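Local coordinates for protein Dot/Icm T4SS effector (Legionella pneumophila, PDB 6VVE) that is an effector kinase that binds ADP and manganese, is activated by the host's inositol hexakisphosphate, and probably phosphorylates targets inside the infected cell, at residues E106-N109 with L110-E114; I284-P287 with K288-H292; L167-K170 with E171-D174. All blocks are in the same frame, centred on the assembly; numbering follows the deposited sequence.

In the fold
All three contacts are local: two lie within a helix, and interaction 2 is the turn from a loop into helix 288-299. Interaction 1 lies in helix 102-121, which packs on strands 26-30 and 132-134 of two different sheets; the side chain of N109 is about 10 Å from the inositol hexakisphosphate and that of I112 about 12 Å from the ADP. Interactions 2 and 3 belong to the helical C-terminal region, with centres 14 Å apart, and they touch: P287 CB meets L167 CD2, and L290 CD2 meets K170 CE, each at 3.8 Å. Interaction 1 touches neither; its centre is 20 Å from that of interaction 3 and 33 Å from that of interaction 2.

Interaction 1 of 3, residues E106-N109 with L110-E114; sequences EEIN and LHIIE
L110 begins the later half of this piece of helix 102-121, and its backbone N reaches E106 O one turn back at 3.0 Å. The helix follows strand 91-96 of the five-stranded antiparallel sheet, consistent with the place of helix C in protein kinases. H111 comes next and uses E107 twice. Its backbone N bonds to E107 O at 3.1 Å, while the ring puts CD2 3.2 Å from that same oxygen, which lies in the ring plane at the edge. Further out, the glutamate chain bends at chi2 (65°) and brings OE2 to 3.2 Å from H111 NE2. This second bond is weak: the N-H points poorly at the oxygen (130°), and carboxylate and ring planes stand 64° apart. Y212 meets the imidazole too, with the two rings nearly parallel. I112 follows, its N bonded to I108 O at 2.8 Å, and its CD1 packs on I108 CG2 at 3.6 Å, one beta-branched chain crossing the other. Last, I113 N donates to N109 O at 2.9 Å. The amide of N109 itself faces out of the helix, OD1 accepting from W133 N and ND2 donating to Y18 O; the two bonds fix how the buried amide is turned, the first tying the helix to strand 132-134. With its CG1 branch beside its backbone N, I113 lays CG1 3.2 Å from N109 O.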
loop_
_atom_site.group_PDB
_atom_site.type_symbol
_atom_site.label_atom_id
_atom_site.label_comp_id
_atom_site.label_asym_id
_atom_site.label_seq_id
_atom_site.Cartn_x
_atom_site.Cartn_y
_atom_site.Cartn_z
ATOM N N GLU A 106 -14.630 -11.954 -1.516
ATOM C CA GLU A 106 -14.048 -12.538 -2.720
ATOM C C GLU A 106 -13.617 -11.454 -3.703
ATOM O O GLU A 106 -12.553 -11.559 -4.329
ATOM C CB GLU A 106 -15.046 -13.486 -3.384
ATOM C CG GLU A 106 -15.325 -14.741 -2.574
ATOM C CD GLU A 106 -16.349 -15.644 -3.229
ATOM O OE1 GLU A 106 -17.089 -15.171 -4.120
ATOM O OE2 GLU A 106 -16.410 -16.831 -2.852
ATOM N N GLU A 107 -14.432 -10.403 -3.853
ATOM C CA GLU A 107 -14.088 -9.326 -4.774
ATOM C C GLU A 107 -12.864 -8.560 -4.287
ATOM O O GLU A 107 -11.970 -8.231 -5.079
ATOM C CB GLU A 107 -15.280 -8.385 -4.948
ATOM C CG GLU A 107 -15.109 -7.353 -6.047
ATOM C CD GLU A 107 -15.029 -7.982 -7.431
ATOM O OE1 GLU A 107 -15.429 -9.154 -7.574
ATOM O OE2 GLU A 107 -14.560 -7.302 -8.371
ATOM N N ILE A 108 -12.809 -8.255 -2.989
ATOM C CA ILE A 108 -11.625 -7.610 -2.436
ATOM C C ILE A 108 -10.394 -8.471 -2.678
ATOM O O ILE A 108 -9.341 -7.967 -3.081
ATOM C CB ILE A 108 -11.825 -7.318 -0.934
ATOM C CG1 ILE A 108 -12.843 -6.193 -0.749
ATOM C CG2 ILE A 108 -10.499 -6.957 -0.283
ATOM C CD1 ILE A 108 -13.322 -6.032 0.671
ATOM N N ASN A 109 -10.504 -9.779 -2.423
ATOM C CA ASN A 109 -9.369 -10.675 -2.616
ATOM C C ASN A 109 -8.864 -10.630 -4.050
ATOM O O ASN A 109 -7.652 -10.580 -4.288
ATOM C CB ASN A 109 -9.752 -12.108 -2.238
ATOM C CG ASN A 109 -9.779 -12.334 -0.727
ATOM O OD1 ASN A 109 -9.346 -11.490 0.054
ATOM N ND2 ASN A 109 -10.289 -13.483 -0.321
ATOM N N LEU A 110 -9.777 -10.647 -5.019
ATOM C CA LEU A 110 -9.365 -10.579 -6.416
ATOM C C LEU A 110 -8.589 -9.296 -6.699
ATOM O O LEU A 110 -7.573 -9.313 -7.403
ATOM C CB LEU A 110 -10.590 -10.682 -7.327
ATOM C CG LEU A 110 -10.319 -10.998 -8.798
ATOM C CD1 LEU A 110 -11.507 -11.741 -9.411
ATOM C CD2 LEU A 110 -10.026 -9.743 -9.583
ATOM N N HIS A 111 -9.053 -8.170 -6.164
ATOM C CA HIS A 111 -8.353 -6.911 -6.394
ATOM C C HIS A 111 -7.020 -6.879 -5.664
ATOM O O HIS A 111 -6.036 -6.344 -6.192
ATOM C CB HIS A 111 -9.234 -5.734 -5.971
ATOM C CG HIS A 111 -10.294 -5.390 -6.970
ATOM N ND1 HIS A 111 -10.095 -4.474 -7.981
ATOM C CD2 HIS A 111 -11.554 -5.856 -7.124
ATOM C CE1 HIS A 111 -11.194 -4.386 -8.710
ATOM N NE2 HIS A 111 -12.093 -5.214 -8.211
ATOM N N ILE A 112 -6.963 -7.461 -4.459
ATOM C CA ILE A 112 -5.703 -7.512 -3.726
ATOM C C ILE A 112 -4.674 -8.340 -4.489
ATOM O O ILE A 112 -3.496 -7.973 -4.570
ATOM C CB ILE A 112 -5.921 -8.059 -2.304
ATOM C CG1 ILE A 112 -6.664 -7.019 -1.458
ATOM C CG2 ILE A 112 -4.593 -8.438 -1.680
ATOM C CD1 ILE A 112 -6.916 -7.453 -0.015
ATOM N N ILE A 113 -5.100 -9.473 -5.056
ATOM C CA ILE A 113 -4.184 -10.306 -5.828
ATOM C C ILE A 113 -3.640 -9.520 -7.014
ATOM O O ILE A 113 -2.429 -9.497 -7.266
ATOM C CB ILE A 113 -4.884 -11.601 -6.277
ATOM C CG1 ILE A 113 -5.200 -12.493 -5.077
ATOM C CG2 ILE A 113 -4.021 -12.332 -7.288
ATOM C CD1 ILE A 113 -6.243 -13.543 -5.344
ATOM N N GLU A 114 -4.528 -8.860 -7.761
ATOM C CA GLU A 114 -4.082 -8.029 -8.877
ATOM C C GLU A 114 -3.141 -6.936 -8.393
ATOM O O GLU A 114 -2.130 -6.640 -9.039
ATOM C CB GLU A 114 -5.288 -7.424 -9.590
ATOM C CG GLU A 114 -6.197 -8.461 -10.246
ATOM C CD GLU A 114 -7.424 -7.843 -10.876
ATOM O OE1 GLU A 114 -7.998 -6.911 -10.281
ATOM O OE2 GLU A 114 -7.804 -8.273 -11.988
#

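Interaction 2 of 3, residues I284-P287 with K288-H292; sequences ISLP and KKLAH
P287 O is the acceptor that starts helix 288-299: A291 N bonds to it at 3.1 Å, almost straight, with 174° at the hydrogen. P287 is the N-cap residue here, and its extended backbone (psi 144°) turns the carbonyl in toward the first helical turn. L290 N also approaches P287 O, at 3.0 Å, but its N-H is badly angled (121°) and the bond is weak, so one oxygen serves two donors very unequally. The proline has no polar side chain with which to cap the turn. Another helix contributes instead: E163 of helix 159-174 accepts the N-H of K288 with its OE1, a placement that the positive end of the helix dipole would probably favour. Upstream, S285 N donates to N237 OD1 of helix 231-239, and the serine hydroxyl to the carbonyl of Y240 just beyond that helix.

Across the two segments the side-chain contacts are apolar. The CB of L286 points toward the new helix and stands 4.4 Å from A291 CB; Y279 of helix 272-280 touches both of these residues. L233, from helix 231-239, lies against L286 as well, while W232 of that helix meets L290. The proline ring sits against V166 and L167 of helix 159-174, and its CD is 4.4 Å from L290 CD2. That same methyl closes the contact from the leucine side: L286 and L290 cross at an angle, L286 CD2 resting 4.2 Å from L290 CD2.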
loop_
_atom_site.group_PDB
_atom_site.type_symbol
_atom_site.label_atom_id
_atom_site.label_comp_id
_atom_site.label_asym_id
_atom_site.label_seq_id
_atom_site.Cartn_x
_atom_site.Cartn_y
_atom_site.Cartn_z
ATOM N N ILE A 284 8.076 23.062 -0.425
ATOM C CA ILE A 284 7.846 21.655 -0.157
ATOM C C ILE A 284 9.194 20.947 -0.092
ATOM O O ILE A 284 10.215 21.442 -0.577
ATOM C CB ILE A 284 6.949 20.988 -1.220
ATOM C CG1 ILE A 284 7.621 21.035 -2.596
ATOM C CG2 ILE A 284 5.605 21.669 -1.280
ATOM C CD1 ILE A 284 6.901 20.211 -3.659
ATOM N N SER A 285 9.180 19.769 0.508
ATOM C CA SER A 285 10.324 18.870 0.531
ATOM C C SER A 285 10.103 17.739 -0.467
ATOM O O SER A 285 8.973 17.425 -0.852
ATOM C CB SER A 285 10.537 18.294 1.936
ATOM O OG SER A 285 10.776 19.337 2.857
ATOM N N LEU A 286 11.200 17.114 -0.870
ATOM C CA LEU A 286 11.159 15.985 -1.783
ATOM C C LEU A 286 12.202 14.965 -1.338
ATOM O O LEU A 286 13.263 15.351 -0.841
ATOM C CB LEU A 286 11.448 16.412 -3.230
ATOM C CG LEU A 286 10.467 17.372 -3.887
ATOM C CD1 LEU A 286 11.008 17.816 -5.239
ATOM C CD2 LEU A 286 9.104 16.734 -4.040
ATOM N N PRO A 287 11.917 13.675 -1.508
ATOM C CA PRO A 287 12.963 12.668 -1.259
ATOM C C PRO A 287 14.221 13.020 -2.033
ATOM O O PRO A 287 14.160 13.536 -3.151
ATOM C CB PRO A 287 12.326 11.364 -1.758
ATOM C CG PRO A 287 10.850 11.597 -1.612
ATOM C CD PRO A 287 10.643 13.059 -1.927
ATOM N N LYS A 288 15.374 12.740 -1.425
ATOM C CA LYS A 288 16.640 13.158 -2.014
ATOM C C LYS A 288 16.782 12.670 -3.451
ATOM O O LYS A 288 17.219 13.422 -4.327
ATOM C CB LYS A 288 17.806 12.654 -1.160
ATOM C CG LYS A 288 19.121 13.358 -1.444
ATOM C CD LYS A 288 20.262 12.760 -0.625
ATOM C CE LYS A 288 21.416 13.743 -0.481
ATOM N NZ LYS A 288 21.904 14.241 -1.796
ATOM N N LYS A 289 16.406 11.415 -3.716
ATOM C CA LYS A 289 16.618 10.854 -5.046
ATOM C C LYS A 289 15.699 11.490 -6.077
ATOM O O LYS A 289 16.088 11.635 -7.243
ATOM C CB LYS A 289 16.411 9.339 -5.027
ATOM C CG LYS A 289 16.754 8.672 -6.343
ATOM C CD LYS A 289 16.674 7.152 -6.255
ATOM C CE LYS A 289 17.194 6.505 -7.534
ATOM N NZ LYS A 289 17.221 5.018 -7.437
ATOM N N LEU A 290 14.480 11.872 -5.676
ATOM C CA LEU A 290 13.570 12.508 -6.624
ATOM C C LEU A 290 14.058 13.904 -6.987
ATOM O O LEU A 290 14.048 14.286 -8.162
ATOM C CB LEU A 290 12.154 12.556 -6.050
ATOM C CG LEU A 290 11.101 13.240 -6.920
ATOM C CD1 LEU A 290 11.014 12.579 -8.285
ATOM C CD2 LEU A 290 9.745 13.231 -6.224
ATOM N N ALA A 291 14.484 14.681 -5.988
ATOM C CA ALA A 291 15.095 15.973 -6.271
ATOM C C ALA A 291 16.277 15.809 -7.216
ATOM O O ALA A 291 16.410 16.543 -8.202
ATOM C CB ALA A 291 15.533 16.650 -4.971
ATOM N N HIS A 292 17.148 14.841 -6.929
ATOM C CA HIS A 292 18.295 14.590 -7.793
ATOM C C HIS A 292 17.846 14.220 -9.203
ATOM O O HIS A 292 18.362 14.756 -10.191
ATOM C CB HIS A 292 19.156 13.479 -7.195
ATOM C CG HIS A 292 20.307 13.075 -8.061
ATOM N ND1 HIS A 292 20.311 11.908 -8.796
ATOM C CD2 HIS A 292 21.491 13.681 -8.310
ATOM C CE1 HIS A 292 21.449 11.814 -9.458
ATOM N NE2 HIS A 292 22.184 12.875 -9.179
#

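Interaction 3 of 3, residues L167-K170 with E171-D174; sequences LALK and ELND
L167, A168, L169 and K170 each offer a carbonyl to the N-H four residues on, in regular alpha-helical order. The last two bonds are shorter than the first two: E171 N is 3.1 Å from L167 O and L172 N 3.2 Å from A168 O, whereas N173 N comes to 2.8 Å from L169 O and D174 N to 2.7 Å from K170 O. The last pair is joined again by its side chains. K170 runs out extended with CG anti to the backbone N (chi1 -178°), then bends at its last torsion (chi4 -56°) so that NZ drops onto D174 OD2, at 2.7 Å. The aspartate oxygen receives it on its syn lone pair, making an i to i+4 salt bridge across one helical turn; the lysine has a second partner in W232, through a cation-pi contact. Both segments lie on helix 159-174, which in sequence order probably corresponds to helix E of the protein kinase C-terminal lobe. On its buried face L169 CD1 meets L172 CD2 at 3.8 Å. N173 places its CG 3.2 Å from L169 O, but the amide finds its bonds away from the helix: ND2 donates to the carbonyl of Y177, and OD1 accepts from the backbone N of W232. The N173 carbonyl accepts from K229 NZ, which also makes a weak bond to D174 O.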
loop_
_atom_site.group_PDB
_atom_site.type_symbol
_atom_site.label_atom_id
_atom_site.label_comp_id
_atom_site.label_asym_id
_atom_site.label_seq_id
_atom_site.Cartn_x
_atom_site.Cartn_y
_atom_site.Cartn_z
ATOM N N LEU A 167 9.107 6.847 -1.968
ATOM C CA LEU A 167 9.255 6.683 -3.413
ATOM C C LEU A 167 8.489 5.456 -3.901
ATOM O O LEU A 167 7.935 5.451 -5.006
ATOM C CB LEU A 167 10.731 6.574 -3.779
ATOM C CG LEU A 167 11.568 7.832 -3.545
ATOM C CD1 LEU A 167 13.028 7.559 -3.830
ATOM C CD2 LEU A 167 11.055 8.993 -4.375
ATOM N N ALA A 168 8.449 4.398 -3.091
ATOM C CA ALA A 168 7.627 3.244 -3.451
ATOM C C ALA A 168 6.146 3.611 -3.462
ATOM O O ALA A 168 5.393 3.187 -4.352
ATOM C CB ALA A 168 7.887 2.088 -2.485
ATOM N N LEU A 169 5.706 4.391 -2.469
ATOM C CA LEU A 169 4.309 4.817 -2.439
ATOM C C LEU A 169 3.993 5.738 -3.613
ATOM O O LEU A 169 2.883 5.690 -4.169
ATOM C CB LEU A 169 4.002 5.508 -1.121
ATOM C CG LEU A 169 2.586 6.045 -0.927
ATOM C CD1 LEU A 169 1.570 4.926 -1.079
ATOM C CD2 LEU A 169 2.457 6.718 0.446
ATOM N N LYS A 170 4.956 6.579 -4.007
ATOM C CA LYS A 170 4.750 7.445 -5.162
ATOM C C LYS A 170 4.550 6.630 -6.432
ATOM O O LYS A 170 3.690 6.956 -7.261
ATOM C CB LYS A 170 5.934 8.387 -5.331
ATOM C CG LYS A 170 5.788 9.365 -6.493
ATOM C CD LYS A 170 7.048 10.211 -6.662
ATOM C CE LYS A 170 6.897 11.201 -7.812
ATOM N NZ LYS A 170 6.560 10.533 -9.092
ATOM N N GLU A 171 5.341 5.570 -6.607
ATOM C CA GLU A 171 5.143 4.675 -7.747
ATOM C C GLU A 171 3.726 4.119 -7.738
ATOM O O GLU A 171 3.081 4.008 -8.787
ATOM C CB GLU A 171 6.175 3.544 -7.700
ATOM C CG GLU A 171 6.546 2.969 -9.047
ATOM C CD GLU A 171 7.772 2.072 -8.979
ATOM O OE1 GLU A 171 8.416 2.020 -7.910
ATOM O OE2 GLU A 171 8.093 1.421 -9.998
ATOM N N LEU A 172 3.215 3.789 -6.551
ATOM C CA LEU A 172 1.830 3.352 -6.429
ATOM C C LEU A 172 0.865 4.469 -6.815
ATOM O O LEU A 172 -0.039 4.273 -7.643
ATOM C CB LEU A 172 1.572 2.890 -4.995
ATOM C CG LEU A 172 0.249 2.185 -4.716
ATOM C CD1 LEU A 172 0.276 0.768 -5.273
ATOM C CD2 LEU A 172 -0.047 2.181 -3.217
ATOM N N ASN A 173 1.060 5.663 -6.244
ATOM C CA ASN A 173 0.167 6.777 -6.529
ATOM C C ASN A 173 0.210 7.152 -8.008
ATOM O O ASN A 173 -0.828 7.462 -8.606
ATOM C CB ASN A 173 0.529 7.991 -5.669
ATOM C CG ASN A 173 0.442 7.710 -4.169
ATOM O OD1 ASN A 173 1.092 8.378 -3.366
ATOM N ND2 ASN A 173 -0.371 6.722 -3.788
ATOM N N ASP A 174 1.407 7.141 -8.614
ATOM C CA ASP A 174 1.515 7.504 -10.023
ATOM C C ASP A 174 0.642 6.626 -10.906
ATOM O O ASP A 174 0.220 7.062 -11.987
ATOM C CB ASP A 174 2.973 7.420 -10.488
ATOM C CG ASP A 174 3.829 8.538 -9.922
ATOM O OD1 ASP A 174 3.265 9.483 -9.337
ATOM O OD2 ASP A 174 5.068 8.469 -10.066
#